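PDB 4OFQ: putative cell surface protein from Streptococcus pyogenes, which probably acts as a surface adhesin of the antigen I/II family, the present fragment being its C-terminal region of beta-sandwich domains. Local coordinates for residues D29-P35 and V185-L191; D46-G52 and V143-I149; S79-I85 and T150-K156; L275-E280 and L292-F298. All coordinates share one frame. Residues are numbered along the deposited sequence.

In the fold
From the N terminus, the chain runs through 29-35, the first half of contact 1, which closes only when 185-191 comes alongside, 150 residues later. Contacts 2 and 3 are nested inside that loop. They cross each other, 46-52 opening before 79-85 and 143-149 preceding 150-156; since I149 adjoins T150, segments 143-149 and 150-156 form one run of chain, and I149 CG2 meets I85 CG2 at 3.5 Å. Contact 3 pairs two strands of one sheet, contact 2 fastens the loops at an end of it, and contact 1 adds an edge strand to the mixed sheet. Contact 4 follows in series, a hairpin in the C-terminal family region, its centre 53 Å from that of contact 2.

Contact 1: D29-P35 and V185-L191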
# COMPACT_ATOMS: atom_id res chain seq x y z
N ASP A 29 9.90 6.25 -0.33
CA ASP A 29 9.58 7.05 -1.50
C ASP A 29 10.04 6.26 -2.73
O ASP A 29 11.18 5.76 -2.77
CB ASP A 29 10.32 8.39 -1.43
CG ASP A 29 9.76 9.44 -2.39
OD1 ASP A 29 8.86 9.12 -3.20
OD2 ASP A 29 10.24 10.59 -2.33
N GLY A 30 9.16 6.13 -3.71
CA GLY A 30 9.50 5.45 -4.95
C GLY A 30 9.26 3.94 -4.93
O GLY A 30 9.50 3.27 -5.94
N LYS A 31 8.80 3.40 -3.80
CA LYS A 31 8.64 1.94 -3.66
C LYS A 31 7.20 1.49 -3.85
O LYS A 31 6.27 2.28 -3.70
CB LYS A 31 9.12 1.48 -2.28
CG LYS A 31 10.48 1.99 -1.90
CD LYS A 31 11.53 1.50 -2.85
CE LYS A 31 12.90 2.00 -2.43
NZ LYS A 31 13.37 1.43 -1.14
N SER A 32 7.02 0.21 -4.15
CA SER A 32 5.67 -0.31 -4.33
C SER A 32 5.01 -0.67 -2.99
O SER A 32 5.69 -0.99 -1.99
CB SER A 32 5.66 -1.51 -5.29
OG SER A 32 6.46 -2.56 -4.79
N VAL A 33 3.68 -0.59 -2.97
CA VAL A 33 2.89 -0.87 -1.78
C VAL A 33 1.73 -1.77 -2.20
O VAL A 33 1.58 -2.07 -3.39
CB VAL A 33 2.34 0.42 -1.13
CG1 VAL A 33 3.49 1.32 -0.70
CG2 VAL A 33 1.39 1.16 -2.12
N LEU A 34 0.91 -2.18 -1.24
CA LEU A 34 -0.20 -3.11 -1.47
C LEU A 34 -1.54 -2.38 -1.28
O LEU A 34 -1.58 -1.32 -0.66
CB LEU A 34 -0.07 -4.30 -0.50
CG LEU A 34 1.22 -5.10 -0.68
CD1 LEU A 34 1.38 -6.16 0.40
CD2 LEU A 34 1.21 -5.75 -2.06
N PRO A 35 -2.63 -2.94 -1.84
CA PRO A 35 -3.95 -2.29 -1.77
C PRO A 35 -4.38 -1.90 -0.34
O PRO A 35 -4.99 -0.84 -0.10
CB PRO A 35 -4.88 -3.35 -2.33
CG PRO A 35 -4.04 -4.09 -3.33
CD PRO A 35 -2.66 -4.12 -2.73
N VAL A 185 6.09 9.66 -4.55
CA VAL A 185 5.42 8.74 -5.46
C VAL A 185 5.55 7.30 -4.98
O VAL A 185 6.64 6.85 -4.64
CB VAL A 185 6.02 8.82 -6.87
CG1 VAL A 185 5.37 7.80 -7.82
CG2 VAL A 185 5.93 10.25 -7.42
N ASN A 186 4.44 6.56 -5.00
CA ASN A 186 4.49 5.13 -4.76
C ASN A 186 3.66 4.40 -5.78
O ASN A 186 2.63 4.91 -6.21
CB ASN A 186 4.01 4.81 -3.36
CG ASN A 186 4.92 5.37 -2.32
OD1 ASN A 186 4.73 6.50 -1.84
ND2 ASN A 186 5.95 4.62 -1.98
N HIS A 187 4.10 3.20 -6.16
CA HIS A 187 3.39 2.42 -7.15
C HIS A 187 2.52 1.41 -6.43
O HIS A 187 2.97 0.74 -5.50
CB HIS A 187 4.38 1.73 -8.09
CG HIS A 187 3.74 1.01 -9.24
ND1 HIS A 187 3.83 -0.36 -9.40
CD2 HIS A 187 2.99 1.46 -10.27
CE1 HIS A 187 3.17 -0.71 -10.49
NE2 HIS A 187 2.66 0.37 -11.04
N LEU A 188 1.26 1.31 -6.84
CA LEU A 188 0.40 0.25 -6.33
C LEU A 188 0.55 -0.97 -7.21
O LEU A 188 0.19 -0.94 -8.38
CB LEU A 188 -1.06 0.70 -6.26
CG LEU A 188 -2.03 -0.43 -5.90
CD1 LEU A 188 -1.65 -1.08 -4.57
CD2 LEU A 188 -3.46 0.08 -5.84
N SER A 189 1.08 -2.05 -6.65
CA SER A 189 1.17 -3.31 -7.37
C SER A 189 -0.22 -3.81 -7.71
O SER A 189 -1.12 -3.76 -6.87
CB SER A 189 1.91 -4.35 -6.52
OG SER A 189 3.29 -4.08 -6.51
N GLU A 190 -0.41 -4.26 -8.94
CA GLU A 190 -1.67 -4.89 -9.30
C GLU A 190 -1.53 -6.36 -8.97
O GLU A 190 -0.67 -7.05 -9.54
CB GLU A 190 -2.01 -4.70 -10.77
CG GLU A 190 -3.35 -5.31 -11.14
CD GLU A 190 -3.71 -5.08 -12.59
OE1 GLU A 190 -3.09 -4.20 -13.23
OE2 GLU A 190 -4.62 -5.78 -13.10
N LEU A 191 -2.37 -6.83 -8.06
CA LEU A 191 -2.34 -8.21 -7.59
C LEU A 191 -3.23 -9.08 -8.47
O LEU A 191 -4.41 -8.78 -8.63
CB LEU A 191 -2.86 -8.28 -6.15
CG LEU A 191 -2.23 -7.29 -5.18
CD1 LEU A 191 -2.86 -7.43 -3.80
CD2 LEU A 191 -0.73 -7.51 -5.13
O HOH W 1 4.46 -4.35 -4.23
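Two hydrogen bonds fix the start of the pairing: G30 N gives to V185 O at 2.8 Å, and V185 N gives to the side chain of D29 through OD1 at 3.1 Å. The next anchor is K31 O, which accepts from the side-chain amide N186 ND2 at 2.9 Å and, weakly, from H187 N at 3.4 Å; N186 ND2 also reaches I28 O. Further along, V33 N binds H187 O at 2.9 Å and S189 N binds V33 O at 3.3 Å. These two bonds flank L188 and define a parallel bridge between V33 and L188, whose CA atoms lie 5.3 Å apart. A water spans the serines, 2.7 Å from S32 OG and 2.6 Å from S189 OG. Beyond the polar core, P35 packs on two leucines, with P35 CD 3.7 Å from L188 CD1 and 3.5 Å from L191 CD1, while L34 CD2 lies 4.0 Å from L191 CD2. L34, P35 and L191 all touch N335 of strand 335-338, and S32 makes backbone bonds to N229 and G231, so the contact sits where the two family regions meet. G30, at phi 88°, holds a conformation that calls for glycine. With side chains supplying two of the six bonds, the short strand 32-33 is held at the sheet edge by more than regular backbone pairing.

Contact 2: D46-G52 and V143-I149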
# COMPACT_ATOMS: atom_id res chain seq x y z
N ASP A 46 8.58 24.42 6.68
CA ASP A 46 9.94 24.94 6.84
C ASP A 46 9.95 26.42 7.21
O ASP A 46 9.61 27.27 6.40
CB ASP A 46 10.70 24.71 5.53
CG ASP A 46 12.13 25.21 5.56
OD1 ASP A 46 12.66 25.56 6.63
OD2 ASP A 46 12.75 25.23 4.47
N PHE A 47 10.37 26.73 8.43
CA PHE A 47 10.39 28.12 8.89
C PHE A 47 11.81 28.60 9.14
O PHE A 47 12.01 29.75 9.53
CB PHE A 47 9.58 28.27 10.17
CG PHE A 47 8.10 28.16 9.97
CD1 PHE A 47 7.51 28.58 8.79
CD2 PHE A 47 7.29 27.64 10.97
CE1 PHE A 47 6.13 28.47 8.60
CE2 PHE A 47 5.91 27.54 10.79
CZ PHE A 47 5.33 27.96 9.61
N ASP A 48 12.78 27.73 8.92
CA ASP A 48 14.17 28.04 9.22
C ASP A 48 14.64 29.41 8.73
O ASP A 48 15.29 30.15 9.47
CB ASP A 48 15.08 26.93 8.68
CG ASP A 48 16.52 27.14 9.04
OD1 ASP A 48 16.87 26.98 10.23
OD2 ASP A 48 17.31 27.49 8.14
N GLN A 49 14.30 29.76 7.49
CA GLN A 49 14.78 31.01 6.89
C GLN A 49 14.25 32.26 7.61
O GLN A 49 14.86 33.33 7.55
CB GLN A 49 14.37 31.10 5.42
CG GLN A 49 15.29 30.36 4.47
CD GLN A 49 16.71 30.90 4.48
OE1 GLN A 49 16.96 32.02 4.04
NE2 GLN A 49 17.64 30.10 4.98
N TYR A 50 13.11 32.11 8.29
CA TYR A 50 12.45 33.25 8.92
C TYR A 50 13.02 33.63 10.28
O TYR A 50 12.68 34.68 10.83
CB TYR A 50 10.95 32.97 9.07
CG TYR A 50 10.27 32.67 7.76
CD1 TYR A 50 10.44 33.51 6.67
CD2 TYR A 50 9.47 31.54 7.61
CE1 TYR A 50 9.82 33.24 5.46
CE2 TYR A 50 8.85 31.26 6.40
CZ TYR A 50 9.02 32.12 5.33
OH TYR A 50 8.41 31.86 4.13
N LYS A 51 13.89 32.78 10.83
CA LYS A 51 14.42 32.99 12.18
C LYS A 51 15.10 34.33 12.34
O LYS A 51 15.94 34.72 11.53
CB LYS A 51 15.42 31.87 12.53
CG LYS A 51 15.98 31.96 13.93
CD LYS A 51 16.91 30.79 14.23
CE LYS A 51 17.40 30.82 15.67
NZ LYS A 51 18.28 29.64 15.98
N GLY A 52 14.73 35.05 13.40
CA GLY A 52 15.38 36.29 13.76
C GLY A 52 15.01 37.49 12.91
O GLY A 52 15.50 38.59 13.15
N VAL A 143 7.27 30.73 13.83
CA VAL A 143 7.84 31.20 12.57
C VAL A 143 9.09 32.07 12.77
O VAL A 143 10.14 31.82 12.16
CB VAL A 143 6.82 32.00 11.77
CG1 VAL A 143 7.44 32.51 10.47
CG2 VAL A 143 5.57 31.15 11.50
N GLN A 144 8.96 33.08 13.62
CA GLN A 144 10.04 34.02 13.88
C GLN A 144 11.20 33.37 14.64
O GLN A 144 12.33 33.88 14.64
CB GLN A 144 9.51 35.23 14.66
CG GLN A 144 10.46 36.40 14.77
CD GLN A 144 9.82 37.61 15.42
OE1 GLN A 144 9.15 37.49 16.44
NE2 GLN A 144 10.03 38.79 14.83
N LYS A 145 10.91 32.25 15.30
CA LYS A 145 11.95 31.48 15.98
C LYS A 145 12.57 30.41 15.09
O LYS A 145 13.47 29.68 15.52
CB LYS A 145 11.40 30.86 17.27
CG LYS A 145 10.91 31.90 18.28
CD LYS A 145 10.47 31.25 19.58
CE LYS A 145 10.03 32.29 20.59
NZ LYS A 145 9.53 31.65 21.85
N GLY A 146 12.09 30.30 13.86
CA GLY A 146 12.61 29.33 12.91
C GLY A 146 12.33 27.89 13.33
O GLY A 146 13.11 26.99 13.04
N LEU A 147 11.21 27.68 14.00
CA LEU A 147 10.85 26.36 14.49
C LEU A 147 9.93 25.65 13.49
O LEU A 147 8.73 25.95 13.42
CB LEU A 147 10.17 26.47 15.86
CG LEU A 147 11.02 27.08 16.99
CD1 LEU A 147 10.19 27.36 18.24
CD2 LEU A 147 12.16 26.14 17.31
N ASP A 148 10.50 24.70 12.75
CA ASP A 148 9.73 23.93 11.77
C ASP A 148 8.56 23.18 12.42
O ASP A 148 8.63 22.78 13.58
CB ASP A 148 10.60 22.91 11.05
CG ASP A 148 11.71 23.53 10.22
OD1 ASP A 148 11.66 24.75 9.91
OD2 ASP A 148 12.65 22.78 9.88
N ILE A 149 7.51 22.97 11.65
CA ILE A 149 6.40 22.14 12.09
C ILE A 149 6.47 20.81 11.35
O ILE A 149 6.69 20.79 10.13
CB ILE A 149 5.04 22.81 11.83
CG1 ILE A 149 5.06 24.29 12.26
CG2 ILE A 149 3.92 22.03 12.56
CD1 ILE A 149 5.37 24.50 13.74
O HOH W 2 13.97 23.40 7.61
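V143, ending helix 135-143, packs against two aromatic rings: V143 CG2 lies over a face of the F47 ring, 3.7 Å from its centroid in a CH-pi contact, and V143 CG1 is 3.6 Å from Y50 CD2. Q144 O then accepts from G52 N at 2.9 Å, with K51 CA also 3.3 Å from Q144 O. K145 contributes its carbonyl, K145 O lying 3.7 Å from K51 CG. G146 terminates the helix in a Schellman motif at phi 66°; its CA comes within 3.8 Å of K51 CB, and a CB here would collide with K51, so glycine suits both the turn and the packing. L147 O meets the edge of the F47 ring, 3.3 Å from F47 CD2. D148 OD1 accepts from F47 N at 2.8 Å and weakly from D48 N at 3.3 Å, the latter nitrogen also giving to D46 OD1 in an Asx turn. I149 CG1 closes on F47 CE2 at 3.7 Å. The two carboxylates, D46 OD1 and D148 OD1, are only 3.5 Å apart; backbone NH groups, a water donating to D46 OD1 and D148 OD2 at 2.7 Å each, and Q15 N at D46 OD2 offset this crowding of like charge.

Contact 3: S79-I85 and T150-K156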
# COMPACT_ATOMS: atom_id res chain seq x y z
N SER A 79 -9.82 8.89 5.13
CA SER A 79 -9.19 7.92 6.04
C SER A 79 -8.07 8.54 6.85
O SER A 79 -7.48 7.87 7.71
CB SER A 79 -8.62 6.74 5.24
OG SER A 79 -7.50 7.13 4.46
N LEU A 80 -7.78 9.82 6.60
CA LEU A 80 -6.64 10.46 7.28
C LEU A 80 -6.68 10.30 8.79
O LEU A 80 -7.70 10.58 9.42
CB LEU A 80 -6.55 11.96 6.93
CG LEU A 80 -5.50 12.75 7.72
CD1 LEU A 80 -4.07 12.20 7.45
CD2 LEU A 80 -5.55 14.26 7.42
N VAL A 81 -5.56 9.87 9.35
CA VAL A 81 -5.35 9.93 10.80
C VAL A 81 -4.18 10.86 11.04
O VAL A 81 -3.08 10.63 10.51
CB VAL A 81 -5.03 8.55 11.39
CG1 VAL A 81 -4.65 8.67 12.90
CG2 VAL A 81 -6.20 7.58 11.19
N VAL A 82 -4.39 11.93 11.80
CA VAL A 82 -3.29 12.84 12.12
C VAL A 82 -2.60 12.30 13.35
O VAL A 82 -3.12 12.41 14.46
CB VAL A 82 -3.78 14.27 12.36
CG1 VAL A 82 -2.63 15.20 12.71
CG2 VAL A 82 -4.49 14.78 11.13
N ASN A 83 -1.43 11.70 13.17
CA ASN A 83 -0.73 11.11 14.31
C ASN A 83 -0.16 12.18 15.24
O ASN A 83 -0.22 12.05 16.47
CB ASN A 83 0.34 10.13 13.82
CG ASN A 83 -0.25 9.07 12.90
OD1 ASN A 83 -1.18 8.37 13.27
ND2 ASN A 83 0.26 9.00 11.68
N SER A 84 0.38 13.24 14.65
CA SER A 84 0.86 14.36 15.45
C SER A 84 1.16 15.54 14.53
O SER A 84 1.44 15.36 13.35
CB SER A 84 2.13 13.96 16.21
OG SER A 84 3.14 13.59 15.28
N ILE A 85 1.07 16.74 15.08
CA ILE A 85 1.58 17.93 14.40
C ILE A 85 2.35 18.70 15.46
O ILE A 85 1.75 19.22 16.42
CB ILE A 85 0.47 18.82 13.83
CG1 ILE A 85 -0.47 18.00 12.94
CG2 ILE A 85 1.07 19.98 13.03
CD1 ILE A 85 -1.61 18.84 12.33
N THR A 150 6.31 19.71 12.08
CA THR A 150 6.34 18.37 11.49
C THR A 150 4.97 17.71 11.59
O THR A 150 4.41 17.57 12.69
CB THR A 150 7.40 17.49 12.17
OG1 THR A 150 8.69 18.10 12.03
CG2 THR A 150 7.42 16.08 11.56
N TYR A 151 4.43 17.31 10.44
CA TYR A 151 3.13 16.67 10.37
C TYR A 151 3.35 15.17 10.15
O TYR A 151 4.08 14.77 9.25
CB TYR A 151 2.30 17.24 9.21
CG TYR A 151 1.94 18.72 9.30
CD1 TYR A 151 2.92 19.70 9.19
CD2 TYR A 151 0.62 19.13 9.47
CE1 TYR A 151 2.60 21.06 9.27
CE2 TYR A 151 0.28 20.49 9.54
CZ TYR A 151 1.27 21.45 9.44
OH TYR A 151 0.96 22.81 9.51
N ASN A 152 2.71 14.35 10.98
CA ASN A 152 2.80 12.90 10.80
C ASN A 152 1.40 12.39 10.49
O ASN A 152 0.52 12.43 11.34
CB ASN A 152 3.34 12.27 12.08
CG ASN A 152 3.76 10.84 11.88
OD1 ASN A 152 2.95 9.98 11.55
ND2 ASN A 152 5.04 10.57 12.12
N LEU A 153 1.20 11.93 9.25
CA LEU A 153 -0.13 11.72 8.68
C LEU A 153 -0.23 10.31 8.11
O LEU A 153 0.68 9.88 7.41
CB LEU A 153 -0.33 12.69 7.51
CG LEU A 153 -0.07 14.17 7.79
CD1 LEU A 153 -0.22 15.03 6.52
CD2 LEU A 153 -1.02 14.65 8.89
N SER A 154 -1.33 9.60 8.38
CA SER A 154 -1.52 8.28 7.77
C SER A 154 -2.78 8.22 6.92
O SER A 154 -3.85 8.61 7.39
CB SER A 154 -1.59 7.19 8.86
OG SER A 154 -0.37 7.12 9.57
N PHE A 155 -2.66 7.70 5.69
CA PHE A 155 -3.81 7.52 4.80
C PHE A 155 -3.96 6.05 4.39
O PHE A 155 -2.96 5.31 4.30
CB PHE A 155 -3.62 8.29 3.48
CG PHE A 155 -3.62 9.80 3.61
CD1 PHE A 155 -4.82 10.52 3.64
CD2 PHE A 155 -2.43 10.51 3.62
CE1 PHE A 155 -4.82 11.90 3.71
CE2 PHE A 155 -2.42 11.90 3.69
CZ PHE A 155 -3.61 12.59 3.73
N LYS A 156 -5.20 5.65 4.11
CA LYS A 156 -5.46 4.40 3.38
C LYS A 156 -5.79 4.70 1.91
O LYS A 156 -6.17 5.82 1.56
CB LYS A 156 -6.66 3.68 3.98
CG LYS A 156 -6.65 3.60 5.50
CD LYS A 156 -5.70 2.54 6.01
CE LYS A 156 -5.77 2.47 7.54
NZ LYS A 156 -4.89 1.40 8.12
O HOH W 3 4.92 15.27 14.07
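S79, at the corner where the chain enters strand 80-87, accepts from K156 N through OG at 2.8 Å; the same hydroxyl is bonded to D76 O. L80 places CD1 over the F155 ring, 3.9 Å from the centroid in a CH-pi contact, and the same CD1 lies 3.8 Å from L153 CB. V81 forms the hydrogen-bonded antiparallel pair with S154: V81 N to S154 O and S154 N to V81 O are both 2.9 Å. V82 opposes L153 in a non-hydrogen-bonded pair, V82 CG2 to L153 CD2 being 4.1 Å. N83 and S84 then both face N152, a classic beta bulge that shifts the register by one. N152 O receives N83 N at 2.8 Å and, weakly, S84 N at 3.4 Å, while N152 N returns a bond to S84 O at 2.9 Å. The helix-like phi/psi of N83 (-72°/-40°) aims its side chain across the pair, where ND2 binds N152 OD1 and S154 OG, each at 2.9 Å. At I85, CG2 sits over the Y151 ring, 3.7 Å from its centroid. The strand axes run at 158°. On its other edge, strand 149-157 pairs with strand 38-45, while L80, L153, I85 and F155 pack against strand 127-132, through Y128 and W130, from the facing sheet of the sandwich.

Contact 4: L275-E280 and L292-F298; sequences LAKYTE and LAFKQDF
Residues 276-278 form a 3-10 turn leading into strand 279-284; strand 289-294 runs antiparallel to it and passes through K295, the N-cap, into helix 296-299. T279 opposes F294 as a non-hydrogen-bonded pair (CA-CA 4.3 Å), and E280 opposes A293 as a hydrogen-bonded pair (5.5 Å), with E280 N to A293 O and A293 N to E280 O both 3.0 Å. Y278 O accepts from K295 N at 2.8 Å. The extended K295 side chain (chi1 m, then t throughout) brings NZ to K277 O at 3.1 Å. T279, chi1 p, bonds OG1 to A276 O at 2.8 Å and sets CG2 over the F294 ring, 3.5 Å from the centroid; L275 CD1 meets the edge of that ring, 3.6 Å from CZ. Y278 (chi1 m) and F298 (chi1 t) form an offset stack, centroids 4.1 Å apart and planes at 18°. This is the open end of a beta hairpin, where main-chain bonds and aromatic packing together join the 3-10 turn to the helix start.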
# COMPACT_ATOMS: atom_id res chain seq x y z
N LEU A 275 9.27 -26.12 -1.42
CA LEU A 275 9.17 -25.26 -0.24
C LEU A 275 8.32 -25.83 0.88
O LEU A 275 7.94 -25.09 1.78
CB LEU A 275 8.62 -23.88 -0.63
CG LEU A 275 9.43 -23.13 -1.69
CD1 LEU A 275 8.75 -21.80 -2.05
CD2 LEU A 275 10.86 -22.90 -1.21
N ALA A 276 8.01 -27.13 0.83
CA ALA A 276 7.13 -27.74 1.85
C ALA A 276 7.56 -27.45 3.29
O ALA A 276 6.71 -27.17 4.14
CB ALA A 276 7.01 -29.24 1.64
N LYS A 277 8.85 -27.53 3.57
CA LYS A 277 9.32 -27.40 4.94
C LYS A 277 9.13 -26.00 5.52
O LYS A 277 9.31 -25.78 6.72
CB LYS A 277 10.79 -27.84 5.07
CG LYS A 277 11.81 -26.95 4.37
CD LYS A 277 13.19 -27.57 4.47
CE LYS A 277 14.29 -26.54 4.39
NZ LYS A 277 15.62 -27.12 4.74
N TYR A 278 8.79 -25.04 4.66
CA TYR A 278 8.56 -23.67 5.11
C TYR A 278 7.07 -23.39 5.22
O TYR A 278 6.65 -22.24 5.41
CB TYR A 278 9.20 -22.67 4.15
CG TYR A 278 10.66 -22.94 3.87
CD1 TYR A 278 11.61 -22.85 4.89
CD2 TYR A 278 11.09 -23.29 2.60
CE1 TYR A 278 12.95 -23.09 4.63
CE2 TYR A 278 12.43 -23.55 2.34
CZ TYR A 278 13.36 -23.43 3.36
OH TYR A 278 14.69 -23.69 3.11
N THR A 279 6.25 -24.43 5.08
CA THR A 279 4.80 -24.25 5.02
C THR A 279 4.05 -25.25 5.89
O THR A 279 4.63 -26.20 6.42
CB THR A 279 4.26 -24.39 3.59
OG1 THR A 279 4.49 -25.73 3.12
CG2 THR A 279 4.93 -23.40 2.65
N GLU A 280 2.75 -25.02 6.00
CA GLU A 280 1.85 -25.95 6.68
C GLU A 280 0.63 -26.14 5.79
O GLU A 280 0.02 -25.17 5.34
CB GLU A 280 1.41 -25.41 8.04
CG GLU A 280 2.54 -25.20 9.04
CD GLU A 280 2.11 -24.37 10.24
OE1 GLU A 280 0.89 -24.24 10.47
OE2 GLU A 280 3.00 -23.84 10.94
N LEU A 292 -2.82 -23.78 2.34
CA LEU A 292 -1.37 -23.91 2.52
C LEU A 292 -0.81 -22.53 2.86
O LEU A 292 -0.94 -21.59 2.07
CB LEU A 292 -0.70 -24.49 1.26
CG LEU A 292 0.82 -24.73 1.34
CD1 LEU A 292 1.23 -25.93 0.50
CD2 LEU A 292 1.58 -23.50 0.87
N ALA A 293 -0.19 -22.43 4.02
CA ALA A 293 0.33 -21.15 4.51
C ALA A 293 1.83 -21.19 4.72
O ALA A 293 2.35 -22.12 5.36
CB ALA A 293 -0.37 -20.76 5.82
N PHE A 294 2.52 -20.18 4.22
CA PHE A 294 3.93 -20.05 4.55
C PHE A 294 4.10 -19.64 6.01
O PHE A 294 3.31 -18.87 6.55
CB PHE A 294 4.60 -19.06 3.61
CG PHE A 294 5.09 -19.70 2.35
CD1 PHE A 294 4.25 -19.83 1.26
CD2 PHE A 294 6.38 -20.22 2.28
CE1 PHE A 294 4.70 -20.46 0.10
CE2 PHE A 294 6.83 -20.85 1.13
CZ PHE A 294 5.98 -20.96 0.04
N LYS A 295 5.14 -20.18 6.66
CA LYS A 295 5.39 -19.84 8.06
C LYS A 295 5.92 -18.41 8.18
O LYS A 295 6.78 -17.99 7.41
CB LYS A 295 6.38 -20.81 8.67
CG LYS A 295 5.85 -22.24 8.77
CD LYS A 295 7.00 -23.23 8.94
CE LYS A 295 6.45 -24.63 9.16
NZ LYS A 295 7.55 -25.63 9.27
N GLN A 296 5.43 -17.67 9.18
CA GLN A 296 5.86 -16.28 9.36
C GLN A 296 7.36 -16.13 9.61
O GLN A 296 7.98 -15.20 9.11
CB GLN A 296 5.09 -15.59 10.49
CG GLN A 296 3.63 -15.38 10.21
CD GLN A 296 3.00 -14.40 11.18
OE1 GLN A 296 2.79 -14.70 12.36
NE2 GLN A 296 2.70 -13.20 10.68
N ASP A 297 7.94 -17.04 10.40
CA ASP A 297 9.36 -16.93 10.72
C ASP A 297 10.23 -17.10 9.47
O ASP A 297 11.32 -16.52 9.38
CB ASP A 297 9.76 -17.89 11.85
CG ASP A 297 9.29 -19.31 11.60
OD1 ASP A 297 8.07 -19.57 11.76
OD2 ASP A 297 10.13 -20.16 11.25
N PHE A 298 9.74 -17.89 8.51
CA PHE A 298 10.38 -17.99 7.21
C PHE A 298 10.18 -16.72 6.38
O PHE A 298 11.14 -16.13 5.88
CB PHE A 298 9.87 -19.19 6.41
CG PHE A 298 10.37 -19.22 4.99
CD1 PHE A 298 11.69 -19.53 4.71
CD2 PHE A 298 9.53 -18.92 3.94
CE1 PHE A 298 12.15 -19.55 3.40
CE2 PHE A 298 9.98 -18.93 2.64
CZ PHE A 298 11.30 -19.25 2.37